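Packaging enzyme P4 (Pseudomonas phage phi6, PDB 4BLO) hydrolyses nucleoside triphosphates as a hexameric RecA-like motor, and probably uses that energy to drive viral RNA into the phage capsid during packaging. Local coordinates at residues S26-G31 and T95-V100; K42-A47 and I64-L69; R105-H110 and L219-D224; D143-W148 and D156-A161. All coordinates share one frame; numbering follows the deposited sequence.

Contact 1: residues S26-G31 and T95-V100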
loop_
_atom_site.group_PDB
_atom_site.type_symbol
_atom_site.label_atom_id
_atom_site.label_comp_id
_atom_site.label_asym_id
_atom_site.label_seq_id
_atom_site.Cartn_x
_atom_site.Cartn_y
_atom_site.Cartn_z
ATOM N N SER L 26 -25.563 -11.361 -10.217
ATOM C CA SER L 26 -24.793 -10.462 -9.372
ATOM C C SER L 26 -23.505 -10.062 -10.085
ATOM O O SER L 26 -23.249 -10.498 -11.208
ATOM C CB SER L 26 -24.479 -11.118 -8.030
ATOM O OG SER L 26 -25.660 -11.353 -7.278
ATOM N N LEU L 27 -22.709 -9.211 -9.442
ATOM C CA LEU L 27 -21.418 -8.767 -9.949
ATOM C C LEU L 27 -20.508 -8.499 -8.778
ATOM O O LEU L 27 -20.978 -8.194 -7.685
ATOM C CB LEU L 27 -21.537 -7.544 -10.863
ATOM C CG LEU L 27 -20.391 -7.371 -11.857
ATOM C CD1 LEU L 27 -20.578 -8.247 -13.075
ATOM C CD2 LEU L 27 -20.246 -5.938 -12.265
ATOM N N GLN L 28 -19.217 -8.749 -8.911
ATOM C CA GLN L 28 -18.225 -8.540 -7.878
ATOM C C GLN L 28 -16.941 -8.023 -8.505
ATOM O O GLN L 28 -16.581 -8.444 -9.615
ATOM C CB GLN L 28 -17.970 -9.829 -7.099
ATOM C CG GLN L 28 -17.253 -9.614 -5.763
ATOM C CD GLN L 28 -16.555 -10.852 -5.259
ATOM O OE1 GLN L 28 -16.352 -11.832 -5.977
ATOM N NE2 GLN L 28 -16.170 -10.834 -4.011
ATOM N N VAL L 29 -16.282 -7.111 -7.797
ATOM C CA VAL L 29 -14.934 -6.674 -8.121
ATOM C C VAL L 29 -13.603 -6.805 -7.368
ATOM O O VAL L 29 -12.687 -7.480 -7.837
ATOM C CB VAL L 29 -14.864 -5.148 -8.336
ATOM C CG1 VAL L 29 -13.555 -4.766 -9.009
ATOM C CG2 VAL L 29 -16.053 -4.674 -9.158
ATOM N N LEU L 30 -13.502 -6.167 -6.204
ATOM C CA LEU L 30 -12.634 -6.469 -5.068
ATOM C C LEU L 30 -13.363 -6.473 -3.720
ATOM O O LEU L 30 -12.741 -6.666 -2.676
ATOM C CB LEU L 30 -11.458 -5.490 -5.021
ATOM C CG LEU L 30 -10.376 -5.678 -6.085
ATOM C CD1 LEU L 30 -9.163 -4.812 -5.778
ATOM C CD2 LEU L 30 -9.980 -7.142 -6.197
ATOM N N GLY L 31 -14.675 -6.253 -3.745
ATOM C CA GLY L 31 -15.447 -6.112 -2.525
ATOM C C GLY L 31 -16.350 -7.311 -2.344
ATOM O O GLY L 31 -15.899 -8.457 -2.472
ATOM N N THR L 95 -15.825 -12.258 2.116
ATOM C CA THR L 95 -16.667 -11.732 1.044
ATOM C C THR L 95 -17.115 -12.851 0.109
ATOM O O THR L 95 -18.147 -12.727 -0.543
ATOM C CB THR L 95 -15.945 -10.607 0.234
ATOM O OG1 THR L 95 -14.799 -11.108 -0.462
ATOM C CG2 THR L 95 -15.584 -9.410 1.080
ATOM N N GLY L 96 -16.323 -13.911 0.017
ATOM C CA GLY L 96 -16.600 -14.995 -0.911
ATOM C C GLY L 96 -16.231 -14.547 -2.307
ATOM O O GLY L 96 -15.684 -13.452 -2.478
ATOM N N ILE L 97 -16.518 -15.371 -3.314
ATOM C CA ILE L 97 -16.170 -15.008 -4.684
ATOM C C ILE L 97 -17.351 -15.296 -5.590
ATOM O O ILE L 97 -17.946 -16.366 -5.485
ATOM C CB ILE L 97 -14.871 -15.733 -5.155
ATOM C CG1 ILE L 97 -13.650 -15.266 -4.335
ATOM C CG2 ILE L 97 -14.601 -15.551 -6.656
ATOM C CD1 ILE L 97 -12.905 -16.344 -3.831
ATOM N N TYR L 98 -17.694 -14.338 -6.473
ATOM C CA TYR L 98 -18.793 -14.518 -7.412
ATOM C C TYR L 98 -18.357 -14.255 -8.846
ATOM O O TYR L 98 -17.718 -13.237 -9.136
ATOM C CB TYR L 98 -20.001 -13.626 -7.063
ATOM C CG TYR L 98 -21.194 -13.825 -7.975
ATOM C CD1 TYR L 98 -21.275 -13.177 -9.204
ATOM C CD2 TYR L 98 -22.246 -14.656 -7.609
ATOM C CE1 TYR L 98 -22.351 -13.388 -10.069
ATOM C CE2 TYR L 98 -23.346 -14.847 -8.449
ATOM C CZ TYR L 98 -23.388 -14.219 -9.685
ATOM O OH TYR L 98 -24.459 -14.401 -10.529
ATOM N N SER L 99 -18.757 -15.156 -9.743
ATOM C CA SER L 99 -18.590 -15.028 -11.179
ATOM C C SER L 99 -19.924 -15.318 -11.815
ATOM O O SER L 99 -20.641 -16.214 -11.347
ATOM C CB SER L 99 -17.499 -15.944 -11.711
ATOM O OG SER L 99 -16.264 -15.304 -11.460
ATOM N N VAL L 100 -20.308 -14.537 -12.829
ATOM C CA VAL L 100 -21.615 -14.779 -13.399
ATOM C C VAL L 100 -21.566 -16.157 -14.126
ATOM O O VAL L 100 -20.573 -16.472 -14.805
ATOM C CB VAL L 100 -22.203 -13.594 -14.228
ATOM C CG1 VAL L 100 -21.777 -12.245 -13.653
ATOM C CG2 VAL L 100 -21.869 -13.681 -15.703
#
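Ser26 meets Tyr98 through its methylene: CB sits over the centre of the Tyr98 ring, 3.7 Å from the ring centroid, a CH-pi contact on one face. Ser26 N also gives a weak hydrogen bond to Tyr98 OH, and Ser26 O comes 3.3 Å from Val100 CG1. Leu27 starts away from 95-100 and touches Leu212 on helix 208-222, but its CD1 lies 4.2 Å from Val100 CG1. Gln28 carries the main polar bonds. With CG anti to the backbone N (chi1 -164°) and the chain extended beyond it, the amide reaches across to the backbone of 95-100. Gln28 OE1 accepts from Tyr98 N at 2.9 Å, the donor lying above the plane of the amide carbonyl. Gln28 NE2 gives two bonds, one to Gly96 O at 3.1 Å and one back to Gly31 O at 2.8 Å, where the acceptor lies close to the amide plane. Gly96 O takes a further bond from Thr95 OG1. At the end of the segment Gly31 O lies 3.5 Å from Thr95 CB. The loop after strand 26-27 is thus joined to the loop leaving helix 92-95, at a subunit interface of the hexamer: Arg195 of a second subunit binds Gln28 O, and Leu93 of a third packs on Leu27. The buried Gln28 amide bonds backbone groups of both segments, which would hold its rotation.

Contact 2: residues K42-A47 and I64-L69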
loop_
_atom_site.group_PDB
_atom_site.type_symbol
_atom_site.label_atom_id
_atom_site.label_comp_id
_atom_site.label_asym_id
_atom_site.label_seq_id
_atom_site.Cartn_x
_atom_site.Cartn_y
_atom_site.Cartn_z
ATOM N N LYS L 42 -36.125 -4.164 -17.160
ATOM C CA LYS L 42 -37.464 -4.408 -17.721
ATOM C C LYS L 42 -38.234 -3.087 -17.874
ATOM O O LYS L 42 -38.808 -2.828 -18.933
ATOM C CB LYS L 42 -38.270 -5.388 -16.847
ATOM C CG LYS L 42 -37.743 -6.821 -16.814
ATOM C CD LYS L 42 -38.780 -7.823 -16.282
ATOM C CE LYS L 42 -39.044 -7.707 -14.796
ATOM N NZ LYS L 42 -40.048 -8.702 -14.342
ATOM N N THR L 43 -38.192 -2.242 -16.822
ATOM C CA THR L 43 -38.837 -0.930 -16.762
ATOM C C THR L 43 -38.287 -0.026 -17.870
ATOM O O THR L 43 -39.060 0.688 -18.514
ATOM C CB THR L 43 -38.656 -0.310 -15.362
ATOM O OG1 THR L 43 -38.983 -1.287 -14.364
ATOM C CG2 THR L 43 -39.517 0.929 -15.159
ATOM N N TYR L 44 -36.957 -0.087 -18.107
ATOM C CA TYR L 44 -36.279 0.676 -19.158
ATOM C C TYR L 44 -36.788 0.239 -20.534
ATOM O O TYR L 44 -37.143 1.105 -21.326
ATOM C CB TYR L 44 -34.753 0.515 -19.061
ATOM C CG TYR L 44 -33.984 1.233 -20.151
ATOM C CD1 TYR L 44 -33.796 2.612 -20.108
ATOM C CD2 TYR L 44 -33.393 0.525 -21.195
ATOM C CE1 TYR L 44 -33.089 3.278 -21.110
ATOM C CE2 TYR L 44 -32.674 1.179 -22.200
ATOM C CZ TYR L 44 -32.527 2.558 -22.154
ATOM O OH TYR L 44 -31.813 3.211 -23.136
ATOM N N ILE L 45 -36.859 -1.093 -20.798
ATOM C CA ILE L 45 -37.337 -1.661 -22.069
ATOM C C ILE L 45 -38.759 -1.136 -22.364
ATOM O O ILE L 45 -38.990 -0.608 -23.457
ATOM C CB ILE L 45 -37.262 -3.220 -22.084
ATOM C CG1 ILE L 45 -35.794 -3.702 -22.068
ATOM C CG2 ILE L 45 -38.019 -3.812 -23.293
ATOM C CD1 ILE L 45 -35.577 -5.127 -21.568
ATOM N N ALA L 46 -39.673 -1.220 -21.367
ATOM C CA ALA L 46 -41.060 -0.741 -21.453
ATOM C C ALA L 46 -41.136 0.760 -21.807
ATOM O O ALA L 46 -41.948 1.149 -22.645
ATOM C CB ALA L 46 -41.776 -1.006 -20.140
ATOM N N ALA L 47 -40.265 1.582 -21.196
ATOM C CA ALA L 47 -40.187 3.023 -21.425
ATOM C C ALA L 47 -39.709 3.344 -22.850
ATOM O O ALA L 47 -40.245 4.273 -23.471
ATOM C CB ALA L 47 -39.263 3.669 -20.402
ATOM N N ILE L 64 -33.548 8.352 -25.203
ATOM C CA ILE L 64 -33.548 7.021 -24.580
ATOM C C ILE L 64 -32.483 6.892 -23.473
ATOM O O ILE L 64 -32.208 5.769 -23.047
ATOM C CB ILE L 64 -33.439 5.867 -25.612
ATOM C CG1 ILE L 64 -32.137 5.944 -26.459
ATOM C CG2 ILE L 64 -34.694 5.820 -26.471
ATOM C CD1 ILE L 64 -31.693 4.667 -27.080
ATOM N N ARG L 65 -31.916 8.007 -22.973
ATOM C CA ARG L 65 -30.932 7.912 -21.891
ATOM C C ARG L 65 -31.686 7.553 -20.572
ATOM O O ARG L 65 -32.814 8.025 -20.377
ATOM C CB ARG L 65 -30.044 9.171 -21.795
ATOM C CG ARG L 65 -30.681 10.387 -21.153
ATOM C CD ARG L 65 -30.389 11.654 -21.917
ATOM N NE ARG L 65 -28.981 12.050 -21.881
ATOM C CZ ARG L 65 -28.566 13.298 -22.075
ATOM N NH1 ARG L 65 -29.445 14.268 -22.308
ATOM N NH2 ARG L 65 -27.271 13.590 -22.020
ATOM N N PRO L 66 -31.149 6.627 -19.731
ATOM C CA PRO L 66 -31.910 6.167 -18.547
ATOM C C PRO L 66 -32.290 7.257 -17.553
ATOM O O PRO L 66 -33.364 7.164 -16.961
ATOM C CB PRO L 66 -30.966 5.164 -17.884
ATOM C CG PRO L 66 -30.065 4.724 -18.959
ATOM C CD PRO L 66 -29.866 5.905 -19.846
ATOM N N SER L 67 -31.423 8.292 -17.383
ATOM C CA SER L 67 -31.640 9.425 -16.466
ATOM C C SER L 67 -32.925 10.213 -16.802
ATOM O O SER L 67 -33.522 10.816 -15.910
ATOM C CB SER L 67 -30.436 10.364 -16.486
ATOM O OG SER L 67 -30.208 10.900 -17.776
ATOM N N VAL L 68 -33.347 10.170 -18.080
ATOM C CA VAL L 68 -34.523 10.847 -18.609
ATOM C C VAL L 68 -35.764 9.931 -18.504
ATOM O O VAL L 68 -36.843 10.412 -18.122
ATOM C CB VAL L 68 -34.227 11.316 -20.068
ATOM C CG1 VAL L 68 -35.472 11.346 -20.948
ATOM C CG2 VAL L 68 -33.527 12.671 -20.072
ATOM N N LEU L 69 -35.605 8.621 -18.826
ATOM C CA LEU L 69 -36.708 7.649 -18.850
ATOM C C LEU L 69 -37.064 7.060 -17.478
ATOM O O LEU L 69 -38.240 6.772 -17.250
ATOM C CB LEU L 69 -36.419 6.498 -19.827
ATOM C CG LEU L 69 -36.221 6.859 -21.308
ATOM C CD1 LEU L 69 -35.836 5.655 -22.092
ATOM C CD2 LEU L 69 -37.475 7.461 -21.929
#
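Tyr44 reaches from helix 38-54 to the start of the short helix 66-69, and the contact is a helix-to-helix packing closed by one tyrosine hydroxyl. Tyr44 OH donates to Ile64 O at 2.6 Å, with the acceptor at the ring edge, near its plane, and the hydroxyl in the carbonyl plane of Ile64. CG stands anti to the backbone N (chi1 178°), which starts the side chain off the helix, and the ring continues to the carbonyl. Around this bond the packing is apolar. Tyr44 CE1 lies 3.8 Å from Leu69 CD1 and 4.0 Å from Pro66 CG, both approaching obliquely.

Further out, Arg65 holds the N-cap position, and its carbonyl accepts from both Val68 N and Leu69 N, which sets the first turn that presents Pro66 and Leu69. Helix 167-179 backs the site: Val173 touches both Tyr44 and Pro66, while Leu177 touches Ile64. The same helix meets Val144 and Ile146 of the RecA-like sheet. On the other flank of helix 38-54, Lys42 forms a salt bridge with Asp21 of helix 7-22. One turn on from Tyr44, where the backbones of the two segments come nearest, Ala47 CB and Leu69 CB are 4.1 Å apart.

Contact 3: residues R105-H110 and L219-D224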
loop_
_atom_site.group_PDB
_atom_site.type_symbol
_atom_site.label_atom_id
_atom_site.label_comp_id
_atom_site.label_asym_id
_atom_site.label_seq_id
_atom_site.Cartn_x
_atom_site.Cartn_y
_atom_site.Cartn_z
ATOM N N ARG L 105 -27.106 -23.991 -22.420
ATOM C CA ARG L 105 -27.582 -24.103 -23.798
ATOM C C ARG L 105 -26.585 -23.427 -24.755
ATOM O O ARG L 105 -25.640 -22.781 -24.304
ATOM C CB ARG L 105 -28.991 -23.477 -23.941
ATOM C CG ARG L 105 -29.080 -22.019 -23.495
ATOM C CD ARG L 105 -30.414 -21.391 -23.807
ATOM N NE ARG L 105 -30.423 -19.961 -23.491
ATOM C CZ ARG L 105 -30.033 -19.000 -24.326
ATOM N NH1 ARG L 105 -29.573 -19.308 -25.537
ATOM N NH2 ARG L 105 -30.071 -17.727 -23.948
ATOM N N LYS L 106 -26.792 -23.586 -26.071
ATOM C CA LYS L 106 -25.973 -22.942 -27.101
ATOM C C LYS L 106 -26.333 -21.435 -27.114
ATOM O O LYS L 106 -27.531 -21.111 -27.072
ATOM C CB LYS L 106 -26.226 -23.611 -28.478
ATOM C CG LYS L 106 -25.295 -23.126 -29.593
ATOM C CD LYS L 106 -24.993 -24.226 -30.598
ATOM C CE LYS L 106 -23.720 -23.955 -31.369
ATOM N NZ LYS L 106 -23.206 -25.176 -32.050
ATOM N N PRO L 107 -25.354 -20.500 -27.097
ATOM C CA PRO L 107 -25.723 -19.064 -27.092
ATOM C C PRO L 107 -26.271 -18.577 -28.442
ATOM O O PRO L 107 -25.858 -19.104 -29.474
ATOM C CB PRO L 107 -24.416 -18.342 -26.745
ATOM C CG PRO L 107 -23.355 -19.359 -26.766
ATOM C CD PRO L 107 -23.892 -20.691 -27.136
ATOM N N VAL L 108 -27.196 -17.573 -28.424
ATOM C CA VAL L 108 -27.820 -16.942 -29.599
ATOM C C VAL L 108 -26.724 -16.268 -30.444
ATOM O O VAL L 108 -25.937 -15.467 -29.928
ATOM C CB VAL L 108 -28.957 -15.948 -29.199
ATOM C CG1 VAL L 108 -29.123 -14.821 -30.213
ATOM C CG2 VAL L 108 -30.280 -16.673 -28.991
ATOM N N THR L 109 -26.651 -16.632 -31.721
ATOM C CA THR L 109 -25.643 -16.097 -32.625
ATOM C C THR L 109 -26.095 -14.720 -33.172
ATOM O O THR L 109 -27.277 -14.388 -33.065
ATOM C CB THR L 109 -25.289 -17.114 -33.730
ATOM O OG1 THR L 109 -26.472 -17.704 -34.282
ATOM C CG2 THR L 109 -24.351 -18.194 -33.236
ATOM N N HIS L 110 -25.132 -13.905 -33.686
ATOM C CA HIS L 110 -25.332 -12.555 -34.234
ATOM C C HIS L 110 -24.507 -12.361 -35.527
ATOM O O HIS L 110 -23.581 -13.133 -35.802
ATOM C CB HIS L 110 -24.925 -11.489 -33.185
ATOM C CG HIS L 110 -25.743 -11.498 -31.930
ATOM N ND1 HIS L 110 -26.757 -10.584 -31.724
ATOM C CD2 HIS L 110 -25.650 -12.295 -30.839
ATOM C CE1 HIS L 110 -27.259 -10.860 -30.532
ATOM N NE2 HIS L 110 -26.631 -11.885 -29.962
ATOM N N LEU L 219 -22.696 -12.117 -18.777
ATOM C CA LEU L 219 -23.917 -11.362 -18.500
ATOM C C LEU L 219 -24.650 -11.089 -19.830
ATOM O O LEU L 219 -25.863 -11.261 -19.915
ATOM C CB LEU L 219 -23.532 -10.050 -17.785
ATOM C CG LEU L 219 -24.375 -9.550 -16.606
ATOM C CD1 LEU L 219 -24.590 -10.611 -15.550
ATOM C CD2 LEU L 219 -23.728 -8.349 -15.968
ATOM N N PHE L 220 -23.896 -10.751 -20.891
ATOM C CA PHE L 220 -24.452 -10.512 -22.225
ATOM C C PHE L 220 -24.798 -11.827 -22.922
ATOM O O PHE L 220 -25.774 -11.856 -23.673
ATOM C CB PHE L 220 -23.496 -9.684 -23.090
ATOM C CG PHE L 220 -23.235 -8.283 -22.583
ATOM C CD1 PHE L 220 -24.218 -7.574 -21.904
ATOM C CD2 PHE L 220 -22.020 -7.656 -22.825
ATOM C CE1 PHE L 220 -23.978 -6.274 -21.446
ATOM C CE2 PHE L 220 -21.786 -6.351 -22.379
ATOM C CZ PHE L 220 -22.765 -5.668 -21.692
ATOM N N THR L 221 -24.023 -12.911 -22.675
ATOM C CA THR L 221 -24.278 -14.233 -23.270
ATOM C C THR L 221 -25.614 -14.783 -22.757
ATOM O O THR L 221 -26.390 -15.332 -23.535
ATOM C CB THR L 221 -23.122 -15.204 -22.978
ATOM O OG1 THR L 221 -21.881 -14.585 -23.340
ATOM C CG2 THR L 221 -23.277 -16.541 -23.699
ATOM N N GLN L 222 -25.888 -14.593 -21.459
ATOM C CA GLN L 222 -27.110 -15.030 -20.797
ATOM C C GLN L 222 -28.352 -14.250 -21.284
ATOM O O GLN L 222 -29.447 -14.825 -21.303
ATOM C CB GLN L 222 -26.957 -14.852 -19.289
ATOM C CG GLN L 222 -27.633 -15.954 -18.508
ATOM C CD GLN L 222 -27.039 -16.079 -17.130
ATOM O OE1 GLN L 222 -27.206 -15.187 -16.287
ATOM N NE2 GLN L 222 -26.350 -17.195 -16.869
ATOM N N TYR L 223 -28.183 -12.957 -21.667
ATOM C CA TYR L 223 -29.287 -12.093 -22.102
ATOM C C TYR L 223 -29.293 -11.843 -23.636
ATOM O O TYR L 223 -29.968 -10.927 -24.108
ATOM C CB TYR L 223 -29.271 -10.771 -21.312
ATOM C CG TYR L 223 -29.423 -10.981 -19.820
ATOM C CD1 TYR L 223 -30.479 -11.718 -19.304
ATOM C CD2 TYR L 223 -28.517 -10.429 -18.922
ATOM C CE1 TYR L 223 -30.610 -11.934 -17.935
ATOM C CE2 TYR L 223 -28.647 -10.625 -17.546
ATOM C CZ TYR L 223 -29.704 -11.365 -17.056
ATOM O OH TYR L 223 -29.842 -11.548 -15.696
ATOM N N ASP L 224 -28.590 -12.707 -24.401
ATOM C CA ASP L 224 -28.486 -12.732 -25.869
ATOM C C ASP L 224 -28.057 -11.387 -26.484
ATOM O O ASP L 224 -28.511 -11.036 -27.583
ATOM C CB ASP L 224 -29.805 -13.205 -26.508
ATOM C CG ASP L 224 -30.357 -14.528 -26.018
ATOM O OD1 ASP L 224 -29.544 -15.417 -25.644
ATOM O OD2 ASP L 224 -31.595 -14.707 -26.075
#
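Asp224 OD1 receives Arg105 NH2 in a salt bridge of 2.9 Å, with a nearly straight hydrogen bond (167°). OD1, met on its syn side, lies at the guanidinium edge close to that plane, while the carboxylate itself is turned 76° from it. Arg105 runs extended from CG to NE to bring the guanidinium there, and its NH1 adds a weak bond to Lys106 O. The other oxygen, Asp224 OD2, pairs with Arg12 of helix 7-22, so the carboxylate has an arginine on each oxygen, which should favour its charged form. Val108 packs across the same group, its CG2 3.7 Å from Asp224 CG. Beside it, Pro107 CB touches Thr221 CG2 at 3.7 Å, the two side chains lying alongside and pointing the same way; Thr221 OG1 bonds to Ser119 O. His110 brings its ring edge to the backbone, with NE2 3.1 Å from Asp224 O, and the same nitrogen is hydrogen-bonded to Ser119 OG. Glu157 of a second subunit packs on Pro107. Asp224 sits in the link between helix 208-222 and strand 226-231, a helix-to-strand connection of the RecA-like alpha/beta core, here bound to the loop leading into the small two-stranded hairpin.

Contact 4: residues D143-W148 and D156-A161; sequences DVLIRW and DELDTA
Leu145 and Ala161 mark where two parallel strands come together, and one backbone hydrogen bond joins them within this contact: Leu145 N to Thr160 O, 3.0 Å. Its donor stands above the carbonyl plane. A CA-H...O contact backs it up, Ala161 CA lying 3.1 Å from Leu145 O. A type I turn from Leu158 to Ala161 delivers the chain into this register, and Leu145 continues the pairing with Val162.

Apolar and van der Waals contacts are light. Leu145 CD2 reaches Leu158 CD2 at 4.4 Å, on the face where helix 132-140 packs through Leu136 and Asn137. Thr160 turns CG2 to Asp143 O at 3.4 Å.

The charged pair is Arg147 and Asp156. Arg147 NH1 and Asp156 OD2 form a salt bridge at 2.8 Å whose hydrogen bond is bent and weak (120°), with the two flat groups 63° apart. The arginine chain is bent at chi2 and chi3, and its CD lies beside Asp156 OD1. Outside the segments, Arg147 NH1 also bonds Val151 O and NH2 makes a salt bridge with Glu153, a residue of the ADP pocket; His163 NE2 bonds Asp156 OD1, and Glu153 N bonds OD2.

With the side chain of Arg147 about 5 Å from the bound calcium ion and about 7 Å from ADP, this charge network probably belongs to the second shell of the nucleotide site. Asp156 binds both Arg147 and the backbone of Glu153, which is consistent with a part in positioning that pocket residue.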
loop_
_atom_site.group_PDB
_atom_site.type_symbol
_atom_site.label_atom_id
_atom_site.label_comp_id
_atom_site.label_asym_id
_atom_site.label_seq_id
_atom_site.Cartn_x
_atom_site.Cartn_y
_atom_site.Cartn_z
ATOM N N ASP L 143 -25.686 0.228 -33.837
ATOM C CA ASP L 143 -27.053 0.745 -33.821
ATOM C C ASP L 143 -27.217 1.790 -32.709
ATOM O O ASP L 143 -27.828 2.830 -32.934
ATOM C CB ASP L 143 -28.109 -0.373 -33.662
ATOM C CG ASP L 143 -28.042 -1.502 -34.675
ATOM O OD1 ASP L 143 -27.474 -1.296 -35.767
ATOM O OD2 ASP L 143 -28.569 -2.595 -34.375
ATOM N N VAL L 144 -26.678 1.498 -31.518
ATOM C CA VAL L 144 -26.716 2.376 -30.348
ATOM C C VAL L 144 -25.264 2.634 -29.898
ATOM O O VAL L 144 -24.516 1.688 -29.668
ATOM C CB VAL L 144 -27.605 1.762 -29.218
ATOM C CG1 VAL L 144 -27.583 2.627 -27.962
ATOM C CG2 VAL L 144 -29.047 1.557 -29.693
ATOM N N LEU L 145 -24.874 3.902 -29.787
ATOM C CA LEU L 145 -23.535 4.286 -29.353
ATOM C C LEU L 145 -23.591 4.936 -27.970
ATOM O O LEU L 145 -24.021 6.085 -27.842
ATOM C CB LEU L 145 -22.847 5.218 -30.385
ATOM C CG LEU L 145 -21.511 5.891 -29.976
ATOM C CD1 LEU L 145 -20.358 4.898 -29.896
ATOM C CD2 LEU L 145 -21.173 7.021 -30.915
ATOM N N ILE L 146 -23.166 4.178 -26.932
ATOM C CA ILE L 146 -23.105 4.664 -25.557
ATOM C C ILE L 146 -21.817 5.432 -25.423
ATOM O O ILE L 146 -20.741 4.903 -25.725
ATOM C CB ILE L 146 -23.227 3.536 -24.497
ATOM C CG1 ILE L 146 -24.574 2.777 -24.612
ATOM C CG2 ILE L 146 -22.977 4.079 -23.059
ATOM C CD1 ILE L 146 -24.594 1.505 -23.837
ATOM N N ARG L 147 -21.933 6.706 -25.014
ATOM C CA ARG L 147 -20.772 7.564 -24.829
ATOM C C ARG L 147 -20.573 7.817 -23.338
ATOM O O ARG L 147 -21.485 8.291 -22.645
ATOM C CB ARG L 147 -20.883 8.834 -25.656
ATOM C CG ARG L 147 -20.469 8.600 -27.093
ATOM C CD ARG L 147 -19.505 9.689 -27.552
ATOM N NE ARG L 147 -18.144 9.203 -27.802
ATOM C CZ ARG L 147 -17.055 9.976 -27.844
ATOM N NH1 ARG L 147 -17.142 11.277 -27.598
ATOM N NH2 ARG L 147 -15.866 9.445 -28.090
ATOM N N TRP L 148 -19.396 7.409 -22.835
ATOM C CA TRP L 148 -19.071 7.486 -21.416
ATOM C C TRP L 148 -17.593 7.874 -21.228
ATOM O O TRP L 148 -16.716 7.284 -21.862
ATOM C CB TRP L 148 -19.391 6.114 -20.794
ATOM C CG TRP L 148 -19.475 6.046 -19.304
ATOM C CD1 TRP L 148 -20.007 6.977 -18.456
ATOM C CD2 TRP L 148 -19.132 4.912 -18.492
ATOM N NE1 TRP L 148 -19.943 6.522 -17.157
ATOM C CE2 TRP L 148 -19.418 5.254 -17.151
ATOM C CE3 TRP L 148 -18.568 3.648 -18.764
ATOM C CZ2 TRP L 148 -19.178 4.377 -16.088
ATOM C CZ3 TRP L 148 -18.314 2.789 -17.705
ATOM C CH2 TRP L 148 -18.602 3.160 -16.385
ATOM N N ASP L 156 -20.555 12.676 -30.649
ATOM C CA ASP L 156 -21.532 13.144 -29.665
ATOM C C ASP L 156 -22.748 13.816 -30.324
ATOM O O ASP L 156 -23.825 13.841 -29.720
ATOM C CB ASP L 156 -20.865 14.095 -28.672
ATOM C CG ASP L 156 -19.787 13.405 -27.858
ATOM O OD1 ASP L 156 -20.137 12.694 -26.881
ATOM O OD2 ASP L 156 -18.594 13.551 -28.215
ATOM N N GLU L 157 -22.586 14.325 -31.568
ATOM C CA GLU L 157 -23.653 14.998 -32.319
ATOM C C GLU L 157 -24.570 14.009 -33.053
ATOM O O GLU L 157 -25.612 14.422 -33.575
ATOM C CB GLU L 157 -23.063 16.005 -33.306
ATOM C CG GLU L 157 -22.677 17.321 -32.653
ATOM C CD GLU L 157 -21.905 18.261 -33.556
ATOM O OE1 GLU L 157 -22.448 18.641 -34.618
ATOM O OE2 GLU L 157 -20.770 18.638 -33.188
ATOM N N LEU L 158 -24.192 12.712 -33.069
ATOM C CA LEU L 158 -24.929 11.612 -33.693
ATOM C C LEU L 158 -26.212 11.295 -32.919
ATOM O O LEU L 158 -26.212 11.359 -31.688
ATOM C CB LEU L 158 -24.026 10.364 -33.722
ATOM C CG LEU L 158 -23.206 10.038 -34.978
ATOM C CD1 LEU L 158 -22.242 11.140 -35.329
ATOM C CD2 LEU L 158 -22.379 8.785 -34.742
ATOM N N ASP L 159 -27.300 10.943 -33.644
ATOM C CA ASP L 159 -28.604 10.572 -33.062
ATOM C C ASP L 159 -28.582 9.162 -32.468
ATOM O O ASP L 159 -29.577 8.735 -31.871
ATOM C CB ASP L 159 -29.730 10.651 -34.114
ATOM C CG ASP L 159 -30.162 12.031 -34.539
ATOM O OD1 ASP L 159 -29.686 13.033 -33.922
ATOM O OD2 ASP L 159 -31.012 12.124 -35.461
ATOM N N THR L 160 -27.486 8.410 -32.708
ATOM C CA THR L 160 -27.283 7.056 -32.179
ATOM C C THR L 160 -26.641 7.155 -30.792
ATOM O O THR L 160 -26.721 6.207 -30.022
ATOM C CB THR L 160 -26.415 6.186 -33.134
ATOM O OG1 THR L 160 -25.183 6.848 -33.419
ATOM C CG2 THR L 160 -27.117 5.831 -34.428
ATOM N N ALA L 161 -25.995 8.310 -30.489
ATOM C CA ALA L 161 -25.283 8.582 -29.240
ATOM C C ALA L 161 -26.226 8.747 -28.043
ATOM O O ALA L 161 -27.180 9.532 -28.089
ATOM C CB ALA L 161 -24.398 9.815 -29.383
#

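In the fold
Along the chain, contact 2 is nested inside the loop closed by contact 1, and contact 4 inside that closed by contact 3; contact 1 closes before contact 3 opens. Contact 4 lies at the edge, within this chain, of the mixed sheet of the RecA-like core, formed by strands 144-147 and 161-163. Contact 2 is its closest neighbour, centres about 16 Å apart, and helix 167-179 touches both. Contacts 1 and 3 have centres about 21 Å apart but touch where Val100 and Leu27 meet Leu219 of helix 208-222. Contacts 1 and 4, on opposite sides of the chain's centre, both touch the third subunit, consistent with core and outlying loops both taking part in the hexamer interface.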